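Local structure of activating signal cointegrator 1 complex subunit 3 (Homo sapiens, 6YXQ) at residues D76-A81 / A93-A98; L49-I54 / G97-F102; E72-I77 / N139-H144. The protein unwinds duplex DNA in the 3'-5' direction by ATP hydrolysis for alkylation repair and helps rescue stalled ribosomes, this N-terminal piece being the part required for binding ASCC2. One frame throughout, in Å; residues are numbered along the deposited sequence.

Contact 1 (D76-A81 / A93-A98)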
ATOM      1  N   ASP A  76      25.021 -17.693  33.452  1.00 76.54           N
ATOM      2  CA  ASP A  76      25.369 -16.290  33.235  1.00 65.22           C
ATOM      3  C   ASP A  76      24.343 -15.610  32.337  1.00 69.67           C
ATOM      4  O   ASP A  76      23.912 -14.477  32.606  1.00 73.17           O
ATOM      5  CB  ASP A  76      26.768 -16.176  32.628  1.00 54.85           C
ATOM      6  CG  ASP A  76      27.866 -16.608  33.589  1.00 74.42           C
ATOM      7  OD1 ASP A  76      27.709 -16.424  34.817  1.00 68.78           O
ATOM      8  OD2 ASP A  76      28.897 -17.130  33.109  1.00 85.73           O
ATOM      9  N   ILE A  77      23.933 -16.296  31.266  1.00 73.91           N
ATOM     10  CA  ILE A  77      22.932 -15.728  30.359  1.00 75.74           C
ATOM     11  C   ILE A  77      21.587 -15.569  31.065  1.00 74.51           C
ATOM     12  O   ILE A  77      20.877 -14.574  30.868  1.00 62.72           O
ATOM     13  CB  ILE A  77      22.796 -16.588  29.088  1.00 63.43           C
ATOM     14  CG1 ILE A  77      24.135 -16.710  28.368  1.00 60.90           C
ATOM     15  CG2 ILE A  77      21.763 -15.987  28.157  1.00 53.23           C
ATOM     16  CD1 ILE A  77      24.089 -17.631  27.164  1.00 61.62           C
ATOM     17  N   LEU A  78      21.204 -16.554  31.883  1.00 68.41           N
ATOM     18  CA  LEU A  78      19.952 -16.457  32.628  1.00 72.68           C
ATOM     19  C   LEU A  78      19.973 -15.273  33.584  1.00 76.60           C
ATOM     20  O   LEU A  78      18.969 -14.565  33.731  1.00 79.17           O
ATOM     21  CB  LEU A  78      19.696 -17.746  33.403  1.00 73.82           C
ATOM     22  CG  LEU A  78      19.236 -18.941  32.579  1.00 75.39           C
ATOM     23  CD1 LEU A  78      19.438 -20.226  33.362  1.00 78.75           C
ATOM     24  CD2 LEU A  78      17.783 -18.757  32.169  1.00 72.49           C
ATOM     25  N   HIS A  79      21.106 -15.051  34.249  1.00 60.09           N
ATOM     26  CA  HIS A  79      21.231 -13.901  35.137  1.00 65.14           C
ATOM     27  C   HIS A  79      21.109 -12.590  34.360  1.00 65.93           C
ATOM     28  O   HIS A  79      20.416 -11.656  34.797  1.00 65.53           O
ATOM     29  CB  HIS A  79      22.562 -13.987  35.890  1.00 65.79           C
ATOM     30  CG  HIS A  79      22.788 -12.873  36.861  1.00 78.32           C
ATOM     31  ND1 HIS A  79      21.805 -12.414  37.711  1.00 87.69           N
ATOM     32  CD2 HIS A  79      23.888 -12.131  37.123  1.00 82.27           C
ATOM     33  CE1 HIS A  79      22.288 -11.431  38.448  1.00 90.23           C
ATOM     34  NE2 HIS A  79      23.550 -11.238  38.111  1.00 86.08           N
ATOM     35  N   ALA A  80      21.766 -12.508  33.197  1.00 51.85           N
ATOM     36  CA  ALA A  80      21.656 -11.303  32.376  1.00 62.99           C
ATOM     37  C   ALA A  80      20.214 -11.053  31.959  1.00 66.00           C
ATOM     38  O   ALA A  80      19.741  -9.908  31.977  1.00 70.19           O
ATOM     39  CB  ALA A  80      22.554 -11.410  31.144  1.00 45.51           C
ATOM     40  N   ALA A  81      19.498 -12.110  31.575  1.00 70.02           N
ATOM     41  CA  ALA A  81      18.100 -11.933  31.202  1.00 70.52           C
ATOM     42  C   ALA A  81      17.270 -11.501  32.402  1.00 66.33           C
ATOM     43  O   ALA A  81      16.402 -10.632  32.281  1.00 75.26           O
ATOM     44  CB  ALA A  81      17.542 -13.211  30.582  1.00 58.35           C
ATOM     45  N   ALA A  93       9.304 -15.878  31.361  1.00 99.70           N
ATOM     46  CA  ALA A  93       9.628 -14.650  30.649  1.00 94.97           C
ATOM     47  C   ALA A  93      11.132 -14.402  30.623  1.00 91.72           C
ATOM     48  O   ALA A  93      11.688 -14.043  29.577  1.00100.69           O
ATOM     49  CB  ALA A  93       8.898 -13.471  31.287  1.00106.04           C
ATOM     50  N   ILE A  94      11.817 -14.607  31.751  1.00 79.50           N
ATOM     51  CA  ILE A  94      13.261 -14.390  31.738  1.00 77.69           C
ATOM     52  C   ILE A  94      13.968 -15.515  30.993  1.00 89.39           C
ATOM     53  O   ILE A  94      15.033 -15.299  30.408  1.00101.53           O
ATOM     54  CB  ILE A  94      13.821 -14.202  33.161  1.00 75.12           C
ATOM     55  CG1 ILE A  94      14.037 -15.538  33.862  1.00 80.43           C
ATOM     56  CG2 ILE A  94      12.923 -13.292  33.987  1.00 82.51           C
ATOM     57  CD1 ILE A  94      14.696 -15.394  35.220  1.00 89.38           C
ATOM     58  N   GLU A  95      13.384 -16.715  30.944  1.00 88.86           N
ATOM     59  CA  GLU A  95      13.987 -17.768  30.130  1.00 74.58           C
ATOM     60  C   GLU A  95      13.870 -17.457  28.639  1.00 83.23           C
ATOM     61  O   GLU A  95      14.823 -17.678  27.881  1.00 92.80           O
ATOM     62  CB  GLU A  95      13.353 -19.117  30.454  1.00 81.23           C
ATOM     63  CG  GLU A  95      13.842 -19.701  31.762  1.00 86.11           C
ATOM     64  CD  GLU A  95      13.458 -21.153  31.930  1.00 86.71           C
ATOM     65  OE1 GLU A  95      12.462 -21.585  31.306  1.00 80.80           O
ATOM     66  OE2 GLU A  95      14.153 -21.857  32.694  1.00 84.93           O
ATOM     67  N   SER A  96      12.717 -16.940  28.192  1.00 88.97           N
ATOM     68  CA  SER A  96      12.608 -16.533  26.790  1.00 91.74           C
ATOM     69  C   SER A  96      13.483 -15.324  26.492  1.00 91.43           C
ATOM     70  O   SER A  96      13.996 -15.192  25.373  1.00 77.05           O
ATOM     71  CB  SER A  96      11.152 -16.242  26.405  1.00 86.19           C
ATOM     72  OG  SER A  96      10.437 -15.632  27.462  1.00106.16           O
ATOM     73  N   GLY A  97      13.687 -14.450  27.480  1.00 96.69           N
ATOM     74  CA  GLY A  97      14.656 -13.380  27.312  1.00 83.57           C
ATOM     75  C   GLY A  97      16.076 -13.899  27.186  1.00 79.86           C
ATOM     76  O   GLY A  97      16.872 -13.370  26.410  1.00 66.71           O
ATOM     77  N   ALA A  98      16.412 -14.945  27.946  1.00 76.52           N
ATOM     78  CA  ALA A  98      17.727 -15.566  27.815  1.00 60.12           C
ATOM     79  C   ALA A  98      17.900 -16.208  26.445  1.00 64.37           C
ATOM     80  O   ALA A  98      18.978 -16.130  25.846  1.00 64.67           O
ATOM     81  CB  ALA A  98      17.938 -16.601  28.920  1.00 44.63           C
TER

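Contact 2 (L49-I54 / G97-F102)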
ATOM      1  N   LEU A  49      14.292 -19.764  18.166  1.00122.72           N
ATOM      2  CA  LEU A  49      14.474 -20.933  19.012  1.00108.10           C
ATOM      3  C   LEU A  49      14.284 -20.552  20.469  1.00 87.84           C
ATOM      4  O   LEU A  49      14.890 -19.591  20.950  1.00 92.06           O
ATOM      5  CB  LEU A  49      15.854 -21.555  18.800  1.00105.78           C
ATOM      6  CG  LEU A  49      16.206 -21.918  17.357  1.00 95.37           C
ATOM      7  CD1 LEU A  49      17.540 -22.614  17.341  1.00 82.95           C
ATOM      8  CD2 LEU A  49      15.126 -22.785  16.701  1.00 92.95           C
ATOM      9  N   THR A  50      13.451 -21.316  21.164  1.00 85.25           N
ATOM     10  CA  THR A  50      13.197 -21.103  22.575  1.00 77.13           C
ATOM     11  C   THR A  50      14.344 -21.657  23.417  1.00 80.93           C
ATOM     12  O   THR A  50      15.222 -22.373  22.931  1.00 99.33           O
ATOM     13  CB  THR A  50      11.886 -21.764  22.982  1.00 84.86           C
ATOM     14  OG1 THR A  50      11.792 -21.790  24.409  1.00118.99           O
ATOM     15  CG2 THR A  50      11.852 -23.178  22.473  1.00 73.29           C
ATOM     16  N   TRP A  51      14.309 -21.323  24.708  1.00 77.25           N
ATOM     17  CA  TRP A  51      15.372 -21.710  25.633  1.00 65.69           C
ATOM     18  C   TRP A  51      15.498 -23.229  25.754  1.00 78.69           C
ATOM     19  O   TRP A  51      16.613 -23.775  25.777  1.00 79.53           O
ATOM     20  CB  TRP A  51      15.092 -21.074  26.995  1.00 64.29           C
ATOM     21  CG  TRP A  51      16.167 -21.263  27.994  1.00 64.45           C
ATOM     22  CD1 TRP A  51      16.106 -22.007  29.138  1.00 71.84           C
ATOM     23  CD2 TRP A  51      17.476 -20.696  27.953  1.00 63.17           C
ATOM     24  NE1 TRP A  51      17.302 -21.942  29.810  1.00 71.37           N
ATOM     25  CE2 TRP A  51      18.159 -21.140  29.103  1.00 66.66           C
ATOM     26  CE3 TRP A  51      18.141 -19.859  27.052  1.00 69.02           C
ATOM     27  CZ2 TRP A  51      19.471 -20.771  29.376  1.00 69.18           C
ATOM     28  CZ3 TRP A  51      19.441 -19.497  27.321  1.00 58.79           C
ATOM     29  CH2 TRP A  51      20.094 -19.953  28.475  1.00 73.94           C
ATOM     30  N   LYS A  52      14.363 -23.928  25.852  1.00 81.33           N
ATOM     31  CA  LYS A  52      14.387 -25.387  25.933  1.00 74.75           C
ATOM     32  C   LYS A  52      14.971 -26.004  24.663  1.00 66.71           C
ATOM     33  O   LYS A  52      15.766 -26.948  24.730  1.00 61.19           O
ATOM     34  CB  LYS A  52      12.974 -25.911  26.194  1.00 63.15           C
ATOM     35  CG  LYS A  52      12.411 -25.525  27.559  1.00 71.41           C
ATOM     36  CD  LYS A  52      11.003 -26.077  27.766  1.00 83.48           C
ATOM     37  CE  LYS A  52      10.486 -25.822  29.182  1.00 88.10           C
ATOM     38  NZ  LYS A  52      11.294 -26.523  30.232  1.00 87.33           N
ATOM     39  N   LYS A  53      14.584 -25.483  23.495  1.00 61.87           N
ATOM     40  CA  LYS A  53      15.181 -25.944  22.246  1.00 53.67           C
ATOM     41  C   LYS A  53      16.685 -25.706  22.237  1.00 59.46           C
ATOM     42  O   LYS A  53      17.450 -26.548  21.749  1.00 69.62           O
ATOM     43  CB  LYS A  53      14.512 -25.254  21.053  1.00 50.63           C
ATOM     44  CG  LYS A  53      13.467 -26.116  20.349  1.00 70.44           C
ATOM     45  CD  LYS A  53      12.926 -25.459  19.087  1.00 87.88           C
ATOM     46  CE  LYS A  53      11.658 -24.642  19.361  1.00 94.21           C
ATOM     47  NZ  LYS A  53      11.091 -23.970  18.147  1.00 92.82           N
ATOM     48  N   ILE A  54      17.128 -24.574  22.794  1.00 58.96           N
ATOM     49  CA  ILE A  54      18.551 -24.243  22.787  1.00 57.32           C
ATOM     50  C   ILE A  54      19.334 -25.218  23.653  1.00 58.54           C
ATOM     51  O   ILE A  54      20.406 -25.700  23.258  1.00 63.09           O
ATOM     52  CB  ILE A  54      18.772 -22.786  23.234  1.00 53.36           C
ATOM     53  CG1 ILE A  54      18.354 -21.813  22.131  1.00 53.15           C
ATOM     54  CG2 ILE A  54      20.223 -22.549  23.581  1.00 49.61           C
ATOM     55  CD1 ILE A  54      18.371 -20.369  22.565  1.00 69.86           C
ATOM     56  N   GLY A  97      13.687 -14.450  27.480  1.00 96.69           N
ATOM     57  CA  GLY A  97      14.656 -13.380  27.312  1.00 83.57           C
ATOM     58  C   GLY A  97      16.076 -13.899  27.186  1.00 79.86           C
ATOM     59  O   GLY A  97      16.872 -13.370  26.410  1.00 66.71           O
ATOM     60  N   ALA A  98      16.412 -14.945  27.946  1.00 76.52           N
ATOM     61  CA  ALA A  98      17.727 -15.566  27.815  1.00 60.12           C
ATOM     62  C   ALA A  98      17.900 -16.208  26.445  1.00 64.37           C
ATOM     63  O   ALA A  98      18.978 -16.130  25.846  1.00 64.67           O
ATOM     64  CB  ALA A  98      17.938 -16.601  28.920  1.00 44.63           C
ATOM     65  N   ALA A  99      16.851 -16.859  25.940  1.00 71.30           N
ATOM     66  CA  ALA A  99      16.913 -17.415  24.590  1.00 64.64           C
ATOM     67  C   ALA A  99      17.102 -16.311  23.561  1.00 63.11           C
ATOM     68  O   ALA A  99      17.889 -16.453  22.618  1.00 71.70           O
ATOM     69  CB  ALA A  99      15.652 -18.220  24.288  1.00 51.59           C
ATOM     70  N   PHE A 100      16.394 -15.197  23.741  1.00 73.22           N
ATOM     71  CA  PHE A 100      16.554 -14.048  22.859  1.00 70.75           C
ATOM     72  C   PHE A 100      17.972 -13.493  22.916  1.00 74.07           C
ATOM     73  O   PHE A 100      18.540 -13.113  21.886  1.00 83.61           O
ATOM     74  CB  PHE A 100      15.542 -12.969  23.237  1.00 65.36           C
ATOM     75  CG  PHE A 100      15.655 -11.730  22.416  1.00 72.79           C
ATOM     76  CD1 PHE A 100      15.111 -11.679  21.147  1.00 84.20           C
ATOM     77  CD2 PHE A 100      16.307 -10.616  22.908  1.00 79.25           C
ATOM     78  CE1 PHE A 100      15.217 -10.539  20.382  1.00 89.48           C
ATOM     79  CE2 PHE A 100      16.415  -9.473  22.149  1.00 82.18           C
ATOM     80  CZ  PHE A 100      15.868  -9.434  20.882  1.00 88.23           C
ATOM     81  N   LEU A 101      18.556 -13.429  24.112  1.00 76.58           N
ATOM     82  CA  LEU A 101      19.930 -12.956  24.244  1.00 72.41           C
ATOM     83  C   LEU A 101      20.896 -13.886  23.523  1.00 77.70           C
ATOM     84  O   LEU A 101      21.718 -13.438  22.714  1.00 56.28           O
ATOM     85  CB  LEU A 101      20.309 -12.831  25.720  1.00 47.04           C
ATOM     86  CG  LEU A 101      19.680 -11.647  26.449  1.00 50.15           C
ATOM     87  CD1 LEU A 101      20.109 -11.638  27.891  1.00 59.27           C
ATOM     88  CD2 LEU A 101      20.043 -10.332  25.773  1.00 51.75           C
ATOM     89  N   PHE A 102      20.803 -15.190  23.807  1.00 85.49           N
ATOM     90  CA  PHE A 102      21.680 -16.160  23.160  1.00 79.89           C
ATOM     91  C   PHE A 102      21.594 -16.040  21.649  1.00 68.21           C
ATOM     92  O   PHE A 102      22.620 -15.969  20.964  1.00 64.07           O
ATOM     93  CB  PHE A 102      21.327 -17.578  23.608  1.00 68.87           C
ATOM     94  CG  PHE A 102      22.109 -18.651  22.898  1.00 68.36           C
ATOM     95  CD1 PHE A 102      23.314 -19.104  23.412  1.00 79.32           C
ATOM     96  CD2 PHE A 102      21.635 -19.216  21.724  1.00 67.90           C
ATOM     97  CE1 PHE A 102      24.035 -20.099  22.762  1.00 77.05           C
ATOM     98  CE2 PHE A 102      22.357 -20.208  21.066  1.00 67.60           C
ATOM     99  CZ  PHE A 102      23.555 -20.647  21.585  1.00 57.09           C
TER

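Contact 3 (E72-I77 / N139-H144)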
ATOM      1  N   GLU A  72      27.373 -23.362  33.351  1.00 93.52           N
ATOM      2  CA  GLU A  72      27.680 -22.100  34.018  1.00 87.83           C
ATOM      3  C   GLU A  72      27.528 -20.925  33.060  1.00 88.88           C
ATOM      4  O   GLU A  72      27.043 -19.852  33.450  1.00 85.03           O
ATOM      5  CB  GLU A  72      29.090 -22.144  34.607  1.00 89.51           C
ATOM      6  CG  GLU A  72      29.244 -23.101  35.784  1.00107.84           C
ATOM      7  CD  GLU A  72      28.045 -23.080  36.722  1.00121.29           C
ATOM      8  OE1 GLU A  72      27.261 -24.057  36.716  1.00120.08           O
ATOM      9  OE2 GLU A  72      27.886 -22.086  37.465  1.00119.23           O
ATOM     10  N   ASP A  73      27.927 -21.108  31.799  1.00 81.02           N
ATOM     11  CA  ASP A  73      27.712 -20.038  30.821  1.00 70.81           C
ATOM     12  C   ASP A  73      26.225 -19.722  30.662  1.00 66.37           C
ATOM     13  O   ASP A  73      25.822 -18.550  30.638  1.00 80.35           O
ATOM     14  CB  ASP A  73      28.331 -20.421  29.481  1.00 74.89           C
ATOM     15  CG  ASP A  73      29.844 -20.465  29.535  1.00 84.08           C
ATOM     16  OD1 ASP A  73      30.436 -19.608  30.225  1.00 89.23           O
ATOM     17  OD2 ASP A  73      30.437 -21.362  28.897  1.00 84.28           O
ATOM     18  N   LEU A  74      25.394 -20.761  30.561  1.00 66.59           N
ATOM     19  CA  LEU A  74      23.953 -20.565  30.444  1.00 57.32           C
ATOM     20  C   LEU A  74      23.372 -19.908  31.684  1.00 63.85           C
ATOM     21  O   LEU A  74      22.392 -19.163  31.587  1.00 67.67           O
ATOM     22  CB  LEU A  74      23.252 -21.898  30.204  1.00 54.50           C
ATOM     23  CG  LEU A  74      23.578 -22.650  28.921  1.00 57.38           C
ATOM     24  CD1 LEU A  74      23.254 -24.126  29.114  1.00 60.79           C
ATOM     25  CD2 LEU A  74      22.824 -22.060  27.731  1.00 48.51           C
ATOM     26  N   LYS A  75      23.941 -20.186  32.859  1.00 71.94           N
ATOM     27  CA  LYS A  75      23.487 -19.495  34.063  1.00 70.21           C
ATOM     28  C   LYS A  75      23.850 -18.015  34.011  1.00 73.80           C
ATOM     29  O   LYS A  75      23.078 -17.164  34.468  1.00 68.60           O
ATOM     30  CB  LYS A  75      24.075 -20.161  35.307  1.00 79.27           C
ATOM     31  CG  LYS A  75      23.429 -21.502  35.639  1.00 98.36           C
ATOM     32  CD  LYS A  75      24.094 -22.191  36.825  1.00104.34           C
ATOM     33  CE  LYS A  75      23.149 -23.196  37.477  1.00114.87           C
ATOM     34  NZ  LYS A  75      22.857 -24.365  36.591  1.00118.11           N
ATOM     35  N   ASP A  76      25.021 -17.693  33.452  1.00 76.54           N
ATOM     36  CA  ASP A  76      25.369 -16.290  33.235  1.00 65.22           C
ATOM     37  C   ASP A  76      24.343 -15.610  32.337  1.00 69.67           C
ATOM     38  O   ASP A  76      23.912 -14.477  32.606  1.00 73.17           O
ATOM     39  CB  ASP A  76      26.768 -16.176  32.628  1.00 54.85           C
ATOM     40  CG  ASP A  76      27.866 -16.608  33.589  1.00 74.42           C
ATOM     41  OD1 ASP A  76      27.709 -16.424  34.817  1.00 68.78           O
ATOM     42  OD2 ASP A  76      28.897 -17.130  33.109  1.00 85.73           O
ATOM     43  N   ILE A  77      23.933 -16.296  31.266  1.00 73.91           N
ATOM     44  CA  ILE A  77      22.932 -15.728  30.359  1.00 75.74           C
ATOM     45  C   ILE A  77      21.587 -15.569  31.065  1.00 74.51           C
ATOM     46  O   ILE A  77      20.877 -14.574  30.868  1.00 62.72           O
ATOM     47  CB  ILE A  77      22.796 -16.588  29.088  1.00 63.43           C
ATOM     48  CG1 ILE A  77      24.135 -16.710  28.368  1.00 60.90           C
ATOM     49  CG2 ILE A  77      21.763 -15.987  28.157  1.00 53.23           C
ATOM     50  CD1 ILE A  77      24.089 -17.631  27.164  1.00 61.62           C
ATOM     51  N   ASN A 139      29.494 -16.343  23.545  1.00 65.73           N
ATOM     52  CA  ASN A 139      30.682 -16.633  22.752  1.00 65.94           C
ATOM     53  C   ASN A 139      31.535 -17.708  23.407  1.00 66.94           C
ATOM     54  O   ASN A 139      32.169 -18.509  22.709  1.00 65.75           O
ATOM     55  CB  ASN A 139      31.485 -15.358  22.520  1.00 58.86           C
ATOM     56  CG  ASN A 139      30.976 -14.578  21.333  1.00 79.78           C
ATOM     57  OD1 ASN A 139      31.363 -14.832  20.193  1.00 97.23           O
ATOM     58  ND2 ASN A 139      30.080 -13.641  21.590  1.00 89.70           N
ATOM     59  N   ARG A 140      31.554 -17.748  24.742  1.00 69.06           N
ATOM     60  CA  ARG A 140      32.178 -18.868  25.428  1.00 61.92           C
ATOM     61  C   ARG A 140      31.545 -20.179  24.995  1.00 61.29           C
ATOM     62  O   ARG A 140      32.252 -21.144  24.689  1.00 61.71           O
ATOM     63  CB  ARG A 140      32.068 -18.690  26.945  1.00 63.56           C
ATOM     64  CG  ARG A 140      33.229 -17.937  27.582  1.00 70.42           C
ATOM     65  CD  ARG A 140      33.270 -18.139  29.091  1.00 87.89           C
ATOM     66  NE  ARG A 140      32.065 -17.628  29.742  1.00109.78           N
ATOM     67  CZ  ARG A 140      31.877 -16.359  30.099  1.00109.29           C
ATOM     68  NH1 ARG A 140      32.819 -15.451  29.872  1.00108.13           N
ATOM     69  NH2 ARG A 140      30.741 -15.998  30.681  1.00104.79           N
ATOM     70  N   ILE A 141      30.210 -20.222  24.936  1.00 57.16           N
ATOM     71  CA  ILE A 141      29.526 -21.452  24.535  1.00 56.75           C
ATOM     72  C   ILE A 141      29.872 -21.818  23.093  1.00 72.97           C
ATOM     73  O   ILE A 141      30.237 -22.962  22.794  1.00 77.98           O
ATOM     74  CB  ILE A 141      28.007 -21.313  24.723  1.00 56.96           C
ATOM     75  CG1 ILE A 141      27.642 -21.428  26.196  1.00 51.47           C
ATOM     76  CG2 ILE A 141      27.269 -22.377  23.925  1.00 57.11           C
ATOM     77  CD1 ILE A 141      26.146 -21.362  26.445  1.00 53.42           C
ATOM     78  N   ILE A 142      29.762 -20.851  22.178  1.00 66.81           N
ATOM     79  CA  ILE A 142      29.976 -21.143  20.761  1.00 58.75           C
ATOM     80  C   ILE A 142      31.421 -21.547  20.497  1.00 75.45           C
ATOM     81  O   ILE A 142      31.708 -22.277  19.538  1.00 73.59           O
ATOM     82  CB  ILE A 142      29.559 -19.939  19.893  1.00 53.43           C
ATOM     83  CG1 ILE A 142      28.079 -19.613  20.098  1.00 52.29           C
ATOM     84  CG2 ILE A 142      29.795 -20.226  18.427  1.00 47.39           C
ATOM     85  CD1 ILE A 142      27.150 -20.691  19.607  1.00 57.87           C
ATOM     86  N   SER A 143      32.355 -21.105  21.343  1.00 83.66           N
ATOM     87  CA  SER A 143      33.743 -21.514  21.177  1.00 63.59           C
ATOM     88  C   SER A 143      33.929 -23.022  21.290  1.00 72.18           C
ATOM     89  O   SER A 143      35.000 -23.525  20.934  1.00 83.47           O
ATOM     90  CB  SER A 143      34.622 -20.794  22.201  1.00 62.59           C
ATOM     91  OG  SER A 143      34.495 -21.373  23.486  1.00 73.96           O
ATOM     92  N   HIS A 144      32.920 -23.753  21.768  1.00 70.98           N
ATOM     93  CA  HIS A 144      32.954 -25.207  21.801  1.00 69.42           C
ATOM     94  C   HIS A 144      32.275 -25.843  20.592  1.00 73.96           C
ATOM     95  O   HIS A 144      32.387 -27.060  20.404  1.00 70.07           O
ATOM     96  CB  HIS A 144      32.296 -25.725  23.086  1.00 64.44           C
ATOM     97  CG  HIS A 144      32.986 -25.286  24.341  1.00 76.59           C
ATOM     98  ND1 HIS A 144      33.760 -26.137  25.099  1.00 86.32           N
ATOM     99  CD2 HIS A 144      33.012 -24.091  24.977  1.00 78.29           C
ATOM    100  CE1 HIS A 144      34.238 -25.486  26.143  1.00 87.74           C
ATOM    101  NE2 HIS A 144      33.797 -24.242  26.094  1.00 83.11           N
TER

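Contact 1 (D76-A81 / A93-A98)
Ile77 sets CG1 beside its backbone N (chi1 -58°), which leaves the CG2 branch anti to that nitrogen and aimed at helix 91-105. The CB bond of Leu78 runs along the interface, and chi1 -75°, with CG beside the backbone N, brings CD2 in to the other helix. Between these two branches and the methyl of Ala81 sits the methyl of Ala98, at much the same distance from all three, Ala98 CB being 3.8 Å from Ala81 CB. The four groups belong to helices 64-85 and 91-105, a steeply crossed pair of consecutive helices in the helical region required for interaction with ASCC2; the axes of the two short segments make an angle of 116° and approach to 8.1 Å. Small residues allow the backbones to come close, the CA atoms of Ala81 and Ala98 being 5.0 Å apart. Ala81 CB rests on the main chain itself, near Ile94 O and the C atom of Gly97. Leu78 and Glu95 run side by side in the same direction, CD2 of the leucine 4.1 Å from CG of the glutamate, so the acid contributes its aliphatic stem. Trp51 of helix 51-61 packs on Leu78 and Glu95.

Contact 2 (L49-I54 / G97-F102)
Two CH-pi contacts, one at each end of the interface, join the N-terminal part of helix 51-61 to helix 91-105 in the helical region required for interaction with ASCC2. Trp51, its CG anti to the backbone N (chi1 -174°), lays one face of the indole against Ala98, whose CB stands 3.9 Å from the centroid of the six-membered ring, displaced toward the rim. In the second, the donor comes from the other helix: Ile54 CG2 lies over a face of the Phe102 ring, 4.1 Å from its centroid and 14° off the normal. These two side chains run past one another in opposed directions, and the CD1 branch of Ile54 meets Phe102 CD2 at 3.6 Å.

Methyl and backbone packing fills the middle. Ala99 directs its methyl into the start of helix 51-61, where Thr50 holds the N-cap position; Ala99 CB is 3.4 Å from Trp51 N and touches Leu49 O. Ile54 CD1 reaches Ala99 CB at 3.9 Å.

No hydrogen bond crosses between the two segments, and most of the touching residues are buried; cohesion is therefore probably owed to burial of apolar surface and to the fit of methyls on aromatic faces.

Contact 3 (E72-I77 / N139-H144)
The guanidinium of Arg140 is met at its edge by the carboxylate of Asp73, the two planes 36° apart. OD1 of Asp73 lies almost in the guanidinium plane and accepts the NE hydrogen at 2.6 Å along a nearly straight path (165°), although the nitrogen stands above the carboxylate plane. Asp76 approaches the same group obliquely, its carboxylate nearly perpendicular to it, and OD2 makes a weak, bent bond to Arg140 NH2 at 3.3 Å. A bend at chi3 (-62°) carries the arginine tip to both acids, which are one helical turn apart on helix 64-85, giving a salt-bridge network with helix 128-142. Another flat group, the imidazole of His144, has Arg140 O at its edge; that carbonyl accepts a hydrogen bond from Ser143 OG.

Beneath the charges the contact is apolar. Ile141 has CG1 beside its backbone N, from where CG1 meets Asp73 CB at 3.5 Å. The Ile141 and Leu74 side chains cross at about a right angle, Ile141 CD1 3.6 Å from Leu74 CD2. Ile77 CD1 is a looser neighbour of the same methyl. Phe102 of helix 91-105 and Leu58 of helix 51-61 also pack against Ile141.

Asp73 is buried beside an exposed arginine, so Arg140 would be expected to favour the ionised form of Asp73 and to offset the repulsion between it and Asp76.

Of the helices involved, 51-61 comes first from the N terminus, followed by 64-85 and 91-105, and later by 128-142. Contact 2 closes the longer excursion between residues 49-54 and 97-102. Contact 1 closes the short connection, 11 residues long, between 76-81 and 93-98, and lies within the spans of both other contacts; it shares Gly97 and Ala98 of helix 91-105 with contact 2. Contact 3 starts from helix 64-85, overlapping contact 1 at Asp76 and Ile77, but runs on to 139-144, so its span crosses that of contact 2. Trp51 touches Leu78 and Leu74, and Phe102 touches Ile77 and Ile142. Together the three join four helices into one bundle within the ASCC2-binding region.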